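Local coordinates for secretion protein Snm4 (PDB 7B7J), which probably forms part, as EccD5, of the membrane pore complex of the mycobacterial ESX-5 type VII secretion system, contributing a cytosolic ubiquitin-like domain, at residues M74-D79 with W101-E106; A21-M26 with Q92-G97; A28-A33 with T55-L60; A40-M45 with T81-N86; L36-P41 with S88-E93. All blocks are in the same frame, centred on the assembly; numbering follows the deposited sequence.

Interaction 1: M74-D79 with W101-E106; sequences MLCLVD and WLKFLE
C76 O accepts the backbone N-H of W101 at 2.8 Å (C76 O to W101 N), with an angle of 172° at the hydrogen, and the same oxygen also lies in the plane of the indole at its edge, 3.7 Å from W101 CE3. The return bond, C76 N to W101 O, completes one antiparallel hydrogen-bonded pair. M74 and K103 form the next, M74 N to K103 O and K103 N to M74 O, both 2.9 Å. Between the two, L75 faces L102 as a non-hydrogen-bonded pair, where L75 CD2 meets L102 CD1 at 3.9 Å. These leucines share one face of the sheet, the face on which L75 also touches I46 and L49 of helix 42-60. The other face carries M74, C76, W101 and K103. There K103 CD lies 4.0 Å from C76 SG, and M74 CE reaches L105 CB at 3.8 Å. Past the end of strand 70-76, V78 runs alongside the indole, pointing the same way, with V78 CG2 3.6 Å from W101 CH2. Four backbone bonds thus set the register of edge strand 70-76 on strand 99-107, while the side chains divide into a buried leucine face, where L75 packs on the helix, and a mixed sulfur, lysine and indole face nearer the surface.

Interaction 2: A21-M26 with Q92-G97; sequences AVVAIM and QEVYDG
D96 turns its carboxylate onto V22 through two torsions: chi1 of -66° sets CG beside its own backbone N, anti to the carbonyl carbon, and chi2 of -36° then places OD1. The oxygen ends 2.8 Å from V22 N, and V22 N-H meets D96 OD1 nearly along the C-O axis of the carboxylate. OD1 is also 3.3 Å from A21 CA, and both CB and CG2 of V22 come within 3.7 Å of it, so this carboxylate oxygen sits against the backbone and the CB and CG2 of the valine at once. A second bond follows one residue on. G97 N donates to V22 O at 2.6 Å, a short separation, with an angle of 160° at the hydrogen. D96 CA adds a C-H contact to V22 O at 3.3 Å. The backbone N-H and C=O of V22 are therefore both engaged, one by a side chain and the other by a main-chain N-H. G97 has a positive phi, a backbone setting in which a CB would press against the carbonyl oxygen of D96. On the inner side V23 CG1 approaches V94 CG1 at 4.4 Å, a loose apolar contact, and V94 also packs on L89. Further along, A24 is bonded through its backbone to D98 and L100, so the G97 bond leads directly into the pairing of strand 20-27 with strand 99-107, the parallel central pair characteristic of the ubiquitin-like beta-grasp fold.

Interaction 3: A28-A33 with T55-L60; sequences ADVQIA and TRLREL
R56 opens the contact from the helix with its aliphatic part: R56 CG lies 3.9 Å from I32 CG1, and the two side chains slide past each other in opposite directions. Chi1 of -170° puts CG anti to the backbone N, in reach of the isoleucine, and the chain then bends at chi2. Its polar end is linked to the strand through water: R56 NE donates to a water at 2.7 Å, and that water in turn donates to Q31 O at 3.0 Å. On the side of the helix itself, R56 NH1 and E59 OE2 form a long salt bridge of 3.7 Å. One residue on, L57 is buried and sends CD2 to V30, 4.0 Å from both V30 CB and V30 CG2, again with side chains running in opposite directions, while its other methyl, L57 CD1, approaches A28 CB at 4.2 Å. This is the helix-over-sheet packing of the ubiquitin-like beta-grasp, here at its margin, since strand 30-37 is an outermost strand of the sheet; the short segment axes lie 10.2 Å apart at 129°. L57 additionally touches V62 and L65 in the loop that follows the helix. A turn later, L60 comes to V30 from another position: L60 CD1 and V30 CG1 meet tip to tip at 3.8 Å.

Interaction 4: A40-M45 with T81-N86; sequences APISVM and TPLRPN
I42 carries the apolar part of the contact, beginning at CB, which lies 3.7 Å from R84 O. Chi1 of -59° sets CG1 beside the backbone N, and CG1 keeps the same carbonyl within reach while coming 4.1 Å from L83 CD1. At the tip, I42 CD1 meets L83 CD1 at 3.9 Å, the two side chains crossing at about a right angle. I42 is buried, and it also touches L89 and Q92, farther along the same loop. The polar part falls to the next residue: S43 N donates to P85 O at 2.9 Å, in the carbonyl plane and on a lone pair, with an angle of 162° at the hydrogen. Around this oxygen sit S43 CB at 3.3 Å and P41 CB at 3.6 Å, while S43 CB also packs on P85 CB at 3.9 Å. P85 O thus accepts the S43 N-H and is flanked by carbon of the other segment. In effect, a carbonyl from the loop after strand 70-76 accepts an N-H in the weakly bonded first turn of helix 42-60, joining the start of the single long helix of a ubiquitin-like beta-grasp to the irregular stretch leading toward its last strand.

Interaction 5: L36-P41 with S88-E93; sequences LDAHAP and SLTEQE
T90 approaches A38 O with two donors from opposite faces of the carbonyl plane: its hydroxyl OG1 at 2.7 Å, tilted 33° out of that plane, and its backbone N at 3.2 Å, tilted 19° on the other side. Chi1 of -59° puts OG1 beside the backbone N of T90, so that both donors of one residue can grip the same oxygen. H39 and T90 cross obliquely, with H39 CE1 near both OG1 and CG2 of the threonine. At the edge of the imidazole, in its plane, a water lies 2.6 Å from H39 ND1 and also joins S88 OG. L89 is buried, with CD1 4.0 Å from L36 CB and 3.7 Å from D37 O, and it packs further on I42 and M45 of helix 42-60. A second water donates to D37 O and A40 O and accepts from L89 N, bridging the two segments. Each segment is also braced internally: D37 OD1 accepts from H39 N at 2.8 Å, and S88 OG accepts from E91 N, while E91 OE1 receives S88 N through its anti lone pair. An Asx turn in one segment and an ST motif in the other shape the two turns that meet here, and the T90-A38 bonds tie the end of edge strand 30-37 to a short helix-like turn in the loop preceding the last strand of the ubiquitin-like fold.

From the N terminus, strand 20-27 enters interaction 2 first, whose second half comes 66 residues later and closes the widest of these loops. Interaction 3 opens on strand 30-37 and closes on helix 42-60, wholly within that span. Interactions 4 and 5 start together near A40 and P41; 5 ends on the same stretch as 2, sharing Q92 and E93, and 4 lies inside 2. Interaction 3 crosses both 4 and 5. Interaction 1, on strands 70-76 and 99-107, starts after 3 has closed and crosses 2, 4 and 5. Together they tie both edges of the sheet, its central strands, both ends of the helix and the loop before the last strand.

Interaction 1: M74-D79 with W101-E106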
# COMPACT_ATOMS: atom_id res chain seq x y z
N MET A 74 4.64 -1.40 -4.84
CA MET A 74 4.86 -2.32 -3.71
C MET A 74 4.50 -1.64 -2.38
O MET A 74 4.51 -0.41 -2.32
CB MET A 74 6.28 -2.87 -3.85
CG MET A 74 7.19 -1.77 -3.79
SD MET A 74 9.03 -2.30 -4.01
CE MET A 74 8.91 -3.15 -5.55
N LEU A 75 4.07 -2.45 -1.45
CA LEU A 75 3.93 -2.02 -0.06
C LEU A 75 5.19 -2.34 0.73
O LEU A 75 5.54 -3.52 0.74
CB LEU A 75 2.71 -2.60 0.63
CG LEU A 75 1.43 -2.03 0.03
CD1 LEU A 75 0.37 -3.10 0.55
CD2 LEU A 75 1.16 -0.62 0.53
N CYS A 76 5.77 -1.34 1.28
CA CYS A 76 7.12 -1.44 1.92
C CYS A 76 7.06 -1.09 3.46
O CYS A 76 6.34 -0.23 3.91
CB CYS A 76 8.18 -0.52 1.27
SG CYS A 76 8.44 -1.01 -0.44
N LEU A 77 7.95 -1.77 4.28
CA LEU A 77 8.22 -1.49 5.72
C LEU A 77 9.01 -0.18 5.69
O LEU A 77 9.48 0.23 4.63
CB LEU A 77 9.00 -2.65 6.37
CG LEU A 77 8.26 -3.98 6.32
CD1 LEU A 77 9.19 -5.03 7.00
CD2 LEU A 77 6.89 -3.92 6.95
N VAL A 78 9.29 0.34 6.90
CA VAL A 78 10.01 1.66 7.07
C VAL A 78 11.37 1.64 6.45
O VAL A 78 12.05 2.64 6.18
CB VAL A 78 9.95 2.04 8.57
CG1 VAL A 78 10.83 1.08 9.44
CG2 VAL A 78 10.29 3.45 8.68
N ASP A 79 12.04 0.48 6.45
CA ASP A 79 13.40 0.23 5.90
C ASP A 79 13.41 -0.14 4.41
O ASP A 79 14.50 -0.42 3.96
CB ASP A 79 14.12 -0.93 6.58
CG ASP A 79 13.41 -2.26 6.46
OD1 ASP A 79 12.41 -2.40 5.83
OD2 ASP A 79 14.06 -3.23 6.93
N TRP A 101 4.49 1.88 3.43
CA TRP A 101 4.73 2.89 2.44
C TRP A 101 4.43 2.31 1.05
O TRP A 101 4.88 1.32 0.69
CB TRP A 101 6.15 3.40 2.55
CG TRP A 101 6.37 4.40 3.68
CD1 TRP A 101 6.69 5.72 3.51
CD2 TRP A 101 6.53 4.14 5.12
NE1 TRP A 101 6.88 6.36 4.70
CE2 TRP A 101 6.80 5.43 5.73
CE3 TRP A 101 6.46 2.94 5.89
CZ2 TRP A 101 7.02 5.54 7.14
CZ3 TRP A 101 6.60 3.08 7.27
CH2 TRP A 101 6.88 4.32 7.81
N LEU A 102 3.57 3.00 0.35
CA LEU A 102 3.23 2.56 -1.02
C LEU A 102 4.24 3.19 -1.94
O LEU A 102 4.34 4.47 -2.00
CB LEU A 102 1.79 2.99 -1.28
CG LEU A 102 1.25 2.62 -2.66
CD1 LEU A 102 1.26 1.11 -2.94
CD2 LEU A 102 -0.19 3.20 -2.72
N LYS A 103 5.06 2.41 -2.68
CA LYS A 103 6.21 2.96 -3.34
C LYS A 103 6.22 2.31 -4.77
O LYS A 103 5.83 1.20 -4.93
CB LYS A 103 7.51 2.51 -2.61
CG LYS A 103 7.76 3.14 -1.26
CD LYS A 103 8.99 2.91 -0.61
CE LYS A 103 10.02 3.94 -1.05
NZ LYS A 103 11.40 3.40 -0.89
N PHE A 104 6.78 3.00 -5.71
CA PHE A 104 6.90 2.56 -7.11
C PHE A 104 8.36 2.28 -7.37
O PHE A 104 9.18 3.10 -7.16
CB PHE A 104 6.36 3.57 -8.12
CG PHE A 104 6.32 3.14 -9.56
CD1 PHE A 104 5.50 2.12 -10.02
CD2 PHE A 104 7.27 3.59 -10.45
CE1 PHE A 104 5.47 1.64 -11.31
CE2 PHE A 104 7.27 3.12 -11.76
CZ PHE A 104 6.39 2.12 -12.20
N LEU A 105 8.65 1.12 -7.86
CA LEU A 105 10.02 0.87 -8.25
C LEU A 105 10.16 0.82 -9.74
O LEU A 105 9.50 -0.04 -10.38
CB LEU A 105 10.47 -0.38 -7.56
CG LEU A 105 11.95 -0.61 -7.93
CD1 LEU A 105 12.86 0.63 -7.85
CD2 LEU A 105 12.50 -1.64 -6.99
N GLU A 106 10.81 1.73 -10.38
CA GLU A 106 10.96 2.02 -11.79
C GLU A 106 11.85 0.87 -12.31
O GLU A 106 12.74 0.39 -11.60
CB GLU A 106 11.67 3.36 -12.10
CG GLU A 106 11.76 3.70 -13.59
CD GLU A 106 12.41 5.03 -13.95
OE1 GLU A 106 12.84 5.73 -12.98
OE2 GLU A 106 12.37 5.44 -15.11

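Interaction 2: A21-M26 with Q92-G97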
# COMPACT_ATOMS: atom_id res chain seq x y z
N ALA A 21 -7.50 -5.98 9.05
CA ALA A 21 -6.34 -5.31 9.66
C ALA A 21 -6.59 -3.83 9.38
O ALA A 21 -6.77 -3.40 8.23
CB ALA A 21 -5.05 -5.84 9.03
N VAL A 22 -6.37 -3.00 10.39
CA VAL A 22 -6.37 -1.53 10.27
C VAL A 22 -4.89 -1.07 10.12
O VAL A 22 -4.09 -1.23 11.08
CB VAL A 22 -7.00 -0.99 11.58
CG1 VAL A 22 -6.94 0.58 11.55
CG2 VAL A 22 -8.40 -1.51 11.79
N VAL A 23 -4.60 -0.46 8.95
CA VAL A 23 -3.23 -0.15 8.59
C VAL A 23 -3.17 1.31 8.28
O VAL A 23 -4.08 1.79 7.69
CB VAL A 23 -2.78 -1.09 7.52
CG1 VAL A 23 -3.01 -2.56 7.71
CG2 VAL A 23 -3.36 -0.90 6.21
N ALA A 24 -2.02 1.85 8.49
CA ALA A 24 -1.69 3.21 8.06
C ALA A 24 -0.85 3.14 6.75
O ALA A 24 0.14 2.39 6.79
CB ALA A 24 -0.96 3.80 9.13
N ILE A 25 -1.36 3.71 5.68
CA ILE A 25 -0.66 3.78 4.38
C ILE A 25 -0.01 5.16 4.16
O ILE A 25 -0.76 6.18 4.32
CB ILE A 25 -1.58 3.36 3.20
CG1 ILE A 25 -2.25 2.04 3.53
CG2 ILE A 25 -0.80 3.34 1.94
CD1 ILE A 25 -1.34 0.86 3.53
N MET A 26 1.31 5.17 3.95
CA MET A 26 1.92 6.48 3.66
C MET A 26 1.97 6.57 2.13
O MET A 26 2.65 5.69 1.49
CB MET A 26 3.26 6.60 4.32
CG MET A 26 3.27 6.32 5.73
SD MET A 26 2.36 7.65 6.62
CE MET A 26 3.15 9.16 6.21
N GLN A 92 2.61 -12.07 7.04
CA GLN A 92 3.81 -11.24 7.00
C GLN A 92 3.89 -10.48 8.31
O GLN A 92 4.63 -9.48 8.34
CB GLN A 92 3.84 -10.38 5.73
CG GLN A 92 3.87 -11.30 4.56
CD GLN A 92 4.00 -10.50 3.32
OE1 GLN A 92 5.16 -10.21 2.92
NE2 GLN A 92 2.92 -10.30 2.59
N GLU A 93 3.04 -10.71 9.25
CA GLU A 93 3.04 -10.08 10.61
C GLU A 93 2.82 -8.61 10.49
O GLU A 93 3.35 -7.78 11.24
CB GLU A 93 4.36 -10.31 11.29
CG GLU A 93 4.66 -11.73 11.61
CD GLU A 93 5.98 -11.86 12.37
OE1 GLU A 93 5.95 -12.24 13.52
OE2 GLU A 93 7.08 -11.47 11.85
N VAL A 94 1.86 -8.20 9.67
CA VAL A 94 1.40 -6.82 9.62
C VAL A 94 0.04 -6.84 10.35
O VAL A 94 -0.92 -7.51 9.96
CB VAL A 94 1.16 -6.30 8.18
CG1 VAL A 94 0.70 -4.83 8.19
CG2 VAL A 94 2.44 -6.52 7.38
N TYR A 95 0.01 -6.14 11.43
CA TYR A 95 -1.20 -6.10 12.35
C TYR A 95 -1.79 -4.71 12.50
O TYR A 95 -1.25 -3.70 12.00
CB TYR A 95 -0.69 -6.54 13.64
CG TYR A 95 -0.14 -7.95 13.62
CD1 TYR A 95 -0.78 -8.99 12.96
CD2 TYR A 95 1.10 -8.15 14.15
CE1 TYR A 95 -0.24 -10.28 12.92
CE2 TYR A 95 1.62 -9.44 14.17
CZ TYR A 95 0.96 -10.48 13.58
OH TYR A 95 1.53 -11.74 13.68
N ASP A 96 -2.93 -4.68 13.25
CA ASP A 96 -3.60 -3.37 13.49
C ASP A 96 -2.57 -2.33 13.86
O ASP A 96 -1.86 -2.54 14.95
CB ASP A 96 -4.71 -3.55 14.48
CG ASP A 96 -5.86 -4.41 14.00
OD1 ASP A 96 -6.20 -4.34 12.84
OD2 ASP A 96 -6.56 -4.97 14.91
N GLY A 97 -2.66 -1.19 13.31
CA GLY A 97 -1.83 -0.04 13.69
C GLY A 97 -0.48 0.02 12.92
O GLY A 97 0.21 1.06 13.03

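Interaction 3: A28-A33 with T55-L60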
# COMPACT_ATOMS: atom_id res chain seq x y z
N ALA A 28 2.90 9.88 -0.82
CA ALA A 28 3.09 11.31 -1.00
C ALA A 28 3.10 12.09 0.33
O ALA A 28 2.55 13.20 0.32
CB ALA A 28 2.03 11.93 -1.93
N ASP A 29 3.79 11.62 1.41
CA ASP A 29 3.85 12.28 2.70
C ASP A 29 2.51 12.40 3.34
O ASP A 29 2.47 13.06 4.38
CB ASP A 29 4.58 13.56 2.53
CG ASP A 29 6.00 13.35 2.05
OD1 ASP A 29 6.81 12.59 2.68
OD2 ASP A 29 6.28 14.02 1.05
N VAL A 30 1.47 11.71 2.87
CA VAL A 30 0.12 11.75 3.50
C VAL A 30 -0.16 10.40 4.17
O VAL A 30 0.15 9.39 3.56
CB VAL A 30 -0.96 12.07 2.45
CG1 VAL A 30 -2.38 11.85 2.96
CG2 VAL A 30 -0.81 13.48 1.90
N GLN A 31 -0.72 10.41 5.38
CA GLN A 31 -1.11 9.08 5.99
C GLN A 31 -2.56 8.87 5.71
O GLN A 31 -3.48 9.74 6.03
CB GLN A 31 -0.88 9.20 7.50
CG GLN A 31 -1.26 7.98 8.31
CD GLN A 31 -0.50 7.98 9.60
OE1 GLN A 31 -0.00 6.96 10.02
NE2 GLN A 31 -0.60 9.07 10.41
N ILE A 32 -2.90 7.70 5.33
CA ILE A 32 -4.30 7.25 5.07
C ILE A 32 -4.62 5.95 5.83
O ILE A 32 -3.90 5.02 5.68
CB ILE A 32 -4.43 7.02 3.57
CG1 ILE A 32 -4.10 8.31 2.79
CG2 ILE A 32 -5.79 6.47 3.16
CD1 ILE A 32 -3.64 7.97 1.44
N ALA A 33 -5.65 6.01 6.68
CA ALA A 33 -6.03 4.85 7.47
C ALA A 33 -6.97 4.01 6.58
O ALA A 33 -7.98 4.56 6.03
CB ALA A 33 -6.78 5.31 8.71
N THR A 55 -7.85 8.52 -4.81
CA THR A 55 -9.09 9.24 -4.49
C THR A 55 -8.79 10.21 -3.29
O THR A 55 -9.20 11.28 -3.38
CB THR A 55 -10.19 8.26 -4.17
OG1 THR A 55 -10.38 7.66 -5.46
CG2 THR A 55 -11.49 8.98 -3.80
N ARG A 56 -8.20 9.68 -2.23
CA ARG A 56 -7.88 10.53 -1.07
C ARG A 56 -6.97 11.68 -1.44
O ARG A 56 -7.13 12.83 -1.04
CB ARG A 56 -7.36 9.55 -0.01
CG ARG A 56 -7.22 10.23 1.33
CD ARG A 56 -8.45 10.92 1.88
NE ARG A 56 -7.98 11.34 3.27
CZ ARG A 56 -8.86 11.86 4.18
NH1 ARG A 56 -10.13 12.03 3.79
NH2 ARG A 56 -8.48 12.10 5.47
N LEU A 57 -5.88 11.38 -2.22
CA LEU A 57 -4.96 12.49 -2.61
C LEU A 57 -5.64 13.51 -3.39
O LEU A 57 -5.39 14.76 -3.31
CB LEU A 57 -3.74 11.88 -3.39
CG LEU A 57 -2.84 10.95 -2.58
CD1 LEU A 57 -1.63 10.47 -3.46
CD2 LEU A 57 -2.21 11.62 -1.36
N ARG A 58 -6.55 13.10 -4.26
CA ARG A 58 -7.22 14.11 -5.14
C ARG A 58 -8.10 15.05 -4.30
O ARG A 58 -8.16 16.23 -4.63
CB ARG A 58 -7.97 13.43 -6.29
CG ARG A 58 -7.08 13.03 -7.45
CD ARG A 58 -7.84 12.38 -8.59
NE ARG A 58 -8.29 11.03 -8.28
CZ ARG A 58 -9.56 10.64 -8.25
NH1 ARG A 58 -10.53 11.51 -8.52
NH2 ARG A 58 -9.86 9.39 -7.96
N GLU A 59 -8.77 14.54 -3.28
CA GLU A 59 -9.58 15.40 -2.38
C GLU A 59 -8.66 16.42 -1.71
O GLU A 59 -9.09 17.56 -1.52
CB GLU A 59 -10.24 14.54 -1.30
CG GLU A 59 -11.29 13.59 -1.85
CD GLU A 59 -11.73 12.50 -0.89
OE1 GLU A 59 -12.49 11.61 -1.32
OE2 GLU A 59 -11.32 12.55 0.28
N LEU A 60 -7.46 15.99 -1.33
CA LEU A 60 -6.44 16.93 -0.75
C LEU A 60 -5.72 17.79 -1.76
O LEU A 60 -5.03 18.67 -1.29
CB LEU A 60 -5.50 16.13 0.08
CG LEU A 60 -6.01 15.31 1.23
CD1 LEU A 60 -5.10 14.21 1.62
CD2 LEU A 60 -6.34 16.34 2.35
O HOH W 1 -6.16 10.60 5.12

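Interaction 4: A40-M45 with T81-N86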
# COMPACT_ATOMS: atom_id res chain seq x y z
N ALA A 40 -6.15 -11.79 2.46
CA ALA A 40 -5.92 -11.84 1.00
C ALA A 40 -4.44 -11.68 0.71
O ALA A 40 -3.79 -10.87 1.37
CB ALA A 40 -6.67 -10.69 0.40
N PRO A 41 -3.94 -12.26 -0.41
CA PRO A 41 -2.59 -11.92 -0.83
C PRO A 41 -2.45 -10.46 -1.13
O PRO A 41 -3.37 -9.87 -1.79
CB PRO A 41 -2.37 -12.93 -1.93
CG PRO A 41 -3.62 -13.54 -2.36
CD PRO A 41 -4.61 -13.22 -1.28
N ILE A 42 -1.31 -9.91 -0.82
CA ILE A 42 -1.01 -8.50 -1.19
C ILE A 42 -1.26 -8.21 -2.66
O ILE A 42 -1.70 -7.09 -2.91
CB ILE A 42 0.45 -8.11 -0.72
CG1 ILE A 42 0.64 -8.26 0.80
CG2 ILE A 42 1.00 -6.80 -1.30
CD1 ILE A 42 -0.34 -7.63 1.71
N SER A 43 -0.85 -9.10 -3.50
CA SER A 43 -0.97 -9.00 -4.96
C SER A 43 -2.37 -8.53 -5.37
O SER A 43 -2.49 -7.91 -6.49
CB SER A 43 -0.51 -10.21 -5.67
OG SER A 43 -1.40 -11.30 -5.46
N VAL A 44 -3.41 -9.02 -4.73
CA VAL A 44 -4.76 -8.66 -5.24
C VAL A 44 -5.15 -7.37 -4.55
O VAL A 44 -6.16 -6.69 -5.00
CB VAL A 44 -5.81 -9.73 -4.96
CG1 VAL A 44 -5.48 -11.02 -5.67
CG2 VAL A 44 -6.15 -9.86 -3.48
N MET A 45 -4.43 -6.77 -3.58
CA MET A 45 -4.79 -5.50 -2.95
C MET A 45 -4.05 -4.29 -3.46
O MET A 45 -4.47 -3.19 -3.23
CB MET A 45 -4.70 -5.62 -1.40
CG MET A 45 -5.71 -6.78 -0.81
SD MET A 45 -5.89 -6.55 0.92
CE MET A 45 -4.30 -7.08 1.48
N THR A 81 11.98 -2.52 2.85
CA THR A 81 11.61 -3.94 2.60
C THR A 81 10.22 -4.09 2.05
O THR A 81 9.21 -3.76 2.64
CB THR A 81 11.79 -4.86 3.84
OG1 THR A 81 13.09 -4.63 4.26
CG2 THR A 81 11.55 -6.36 3.60
N PRO A 82 10.07 -4.77 0.89
CA PRO A 82 8.75 -4.92 0.31
C PRO A 82 7.99 -6.10 0.91
O PRO A 82 8.63 -7.14 1.12
CB PRO A 82 9.08 -5.11 -1.18
CG PRO A 82 10.38 -5.71 -1.14
CD PRO A 82 11.21 -5.18 -0.04
N LEU A 83 6.73 -5.96 1.07
CA LEU A 83 5.87 -7.14 1.38
C LEU A 83 5.95 -8.10 0.18
O LEU A 83 5.95 -7.60 -0.98
CB LEU A 83 4.41 -6.81 1.70
CG LEU A 83 4.18 -5.92 2.97
CD1 LEU A 83 2.72 -5.75 3.25
CD2 LEU A 83 4.98 -6.40 4.15
N ARG A 84 5.82 -9.39 0.32
CA ARG A 84 5.71 -10.47 -0.66
C ARG A 84 4.37 -10.40 -1.27
O ARG A 84 3.39 -10.28 -0.54
CB ARG A 84 6.05 -11.83 0.00
CG ARG A 84 7.51 -11.82 0.42
CD ARG A 84 8.06 -12.95 1.15
NE ARG A 84 7.89 -13.92 0.11
CZ ARG A 84 8.12 -15.21 0.22
NH1 ARG A 84 8.50 -15.68 1.39
NH2 ARG A 84 8.00 -16.00 -0.84
N PRO A 85 4.24 -10.52 -2.49
CA PRO A 85 2.95 -10.37 -3.14
C PRO A 85 2.06 -11.56 -2.82
O PRO A 85 0.79 -11.38 -2.83
CB PRO A 85 3.28 -10.32 -4.63
CG PRO A 85 4.59 -11.06 -4.64
CD PRO A 85 5.37 -10.53 -3.47
N ASN A 86 2.69 -12.70 -2.69
CA ASN A 86 1.91 -13.97 -2.60
C ASN A 86 1.44 -14.30 -1.14
O ASN A 86 0.73 -15.24 -0.95
CB ASN A 86 2.73 -15.15 -3.06
CG ASN A 86 4.10 -15.19 -2.37
OD1 ASN A 86 4.95 -14.23 -2.32
ND2 ASN A 86 4.43 -16.40 -1.90

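Interaction 5: L36-P41 with S88-E93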
# COMPACT_ATOMS: atom_id res chain seq x y z
N LEU A 36 -8.32 -3.27 5.82
CA LEU A 36 -7.97 -4.24 4.72
C LEU A 36 -8.27 -5.70 5.11
O LEU A 36 -8.19 -6.08 6.28
CB LEU A 36 -6.61 -4.14 4.24
CG LEU A 36 -6.13 -2.80 3.76
CD1 LEU A 36 -4.61 -2.72 3.48
CD2 LEU A 36 -6.91 -2.45 2.53
N ASP A 37 -8.65 -6.52 4.15
CA ASP A 37 -8.74 -7.98 4.42
C ASP A 37 -7.35 -8.44 4.93
O ASP A 37 -6.39 -8.35 4.19
CB ASP A 37 -9.16 -8.71 3.16
CG ASP A 37 -9.44 -10.22 3.19
OD1 ASP A 37 -8.75 -10.94 3.78
OD2 ASP A 37 -10.23 -10.57 2.39
N ALA A 38 -7.35 -9.12 6.06
CA ALA A 38 -6.13 -9.69 6.78
C ALA A 38 -5.63 -10.97 6.11
O ALA A 38 -4.50 -11.37 6.54
CB ALA A 38 -6.52 -9.98 8.25
N HIS A 39 -6.41 -11.57 5.22
CA HIS A 39 -6.11 -12.93 4.67
C HIS A 39 -5.84 -12.89 3.15
O HIS A 39 -5.41 -13.89 2.59
CB HIS A 39 -7.13 -14.01 5.03
CG HIS A 39 -7.02 -14.27 6.54
ND1 HIS A 39 -5.76 -14.61 7.14
CD2 HIS A 39 -7.93 -14.18 7.59
CE1 HIS A 39 -5.89 -14.55 8.48
NE2 HIS A 39 -7.20 -14.30 8.76
N ALA A 40 -6.15 -11.79 2.46
CA ALA A 40 -5.92 -11.84 1.00
C ALA A 40 -4.44 -11.68 0.71
O ALA A 40 -3.79 -10.87 1.37
CB ALA A 40 -6.67 -10.69 0.40
N PRO A 41 -3.94 -12.26 -0.41
CA PRO A 41 -2.59 -11.92 -0.83
C PRO A 41 -2.45 -10.46 -1.13
O PRO A 41 -3.37 -9.87 -1.79
CB PRO A 41 -2.37 -12.93 -1.93
CG PRO A 41 -3.62 -13.54 -2.36
CD PRO A 41 -4.61 -13.22 -1.28
N SER A 88 -0.40 -12.99 2.66
CA SER A 88 -1.30 -12.06 3.38
C SER A 88 -0.52 -11.06 4.27
O SER A 88 0.59 -11.33 4.72
CB SER A 88 -2.52 -12.72 4.06
OG SER A 88 -1.97 -13.41 5.20
N LEU A 89 -1.29 -10.02 4.71
CA LEU A 89 -0.83 -9.20 5.83
C LEU A 89 -0.52 -10.08 7.04
O LEU A 89 0.52 -9.91 7.69
CB LEU A 89 -1.89 -8.19 6.17
CG LEU A 89 -2.12 -7.13 5.10
CD1 LEU A 89 -3.45 -6.32 5.31
CD2 LEU A 89 -0.94 -6.18 4.92
N THR A 90 -1.51 -10.89 7.43
CA THR A 90 -1.31 -11.73 8.66
C THR A 90 -0.04 -12.58 8.52
O THR A 90 0.73 -12.68 9.54
CB THR A 90 -2.55 -12.59 8.92
OG1 THR A 90 -3.58 -11.61 9.06
CG2 THR A 90 -2.48 -13.59 10.05
N GLU A 91 0.10 -13.23 7.40
CA GLU A 91 1.29 -14.14 7.23
C GLU A 91 2.56 -13.38 7.31
O GLU A 91 3.60 -14.03 7.66
CB GLU A 91 1.15 -14.78 5.89
CG GLU A 91 0.14 -15.93 5.84
CD GLU A 91 -0.14 -16.49 4.44
OE1 GLU A 91 -0.23 -15.76 3.44
OE2 GLU A 91 -0.44 -17.67 4.31
N GLN A 92 2.61 -12.07 7.04
CA GLN A 92 3.81 -11.24 7.00
C GLN A 92 3.89 -10.48 8.31
O GLN A 92 4.63 -9.48 8.34
CB GLN A 92 3.84 -10.38 5.73
CG GLN A 92 3.87 -11.30 4.56
CD GLN A 92 4.00 -10.50 3.32
OE1 GLN A 92 5.16 -10.21 2.92
NE2 GLN A 92 2.92 -10.30 2.59
N GLU A 93 3.04 -10.71 9.25
CA GLU A 93 3.04 -10.08 10.61
C GLU A 93 2.82 -8.61 10.49
O GLU A 93 3.35 -7.78 11.24
CB GLU A 93 4.36 -10.31 11.29
CG GLU A 93 4.66 -11.73 11.61
CD GLU A 93 5.98 -11.86 12.37
OE1 GLU A 93 5.95 -12.24 13.52
OE2 GLU A 93 7.08 -11.47 11.85
O HOH W 2 -3.97 -9.60 3.72
O HOH W 3 -3.52 -15.21 6.07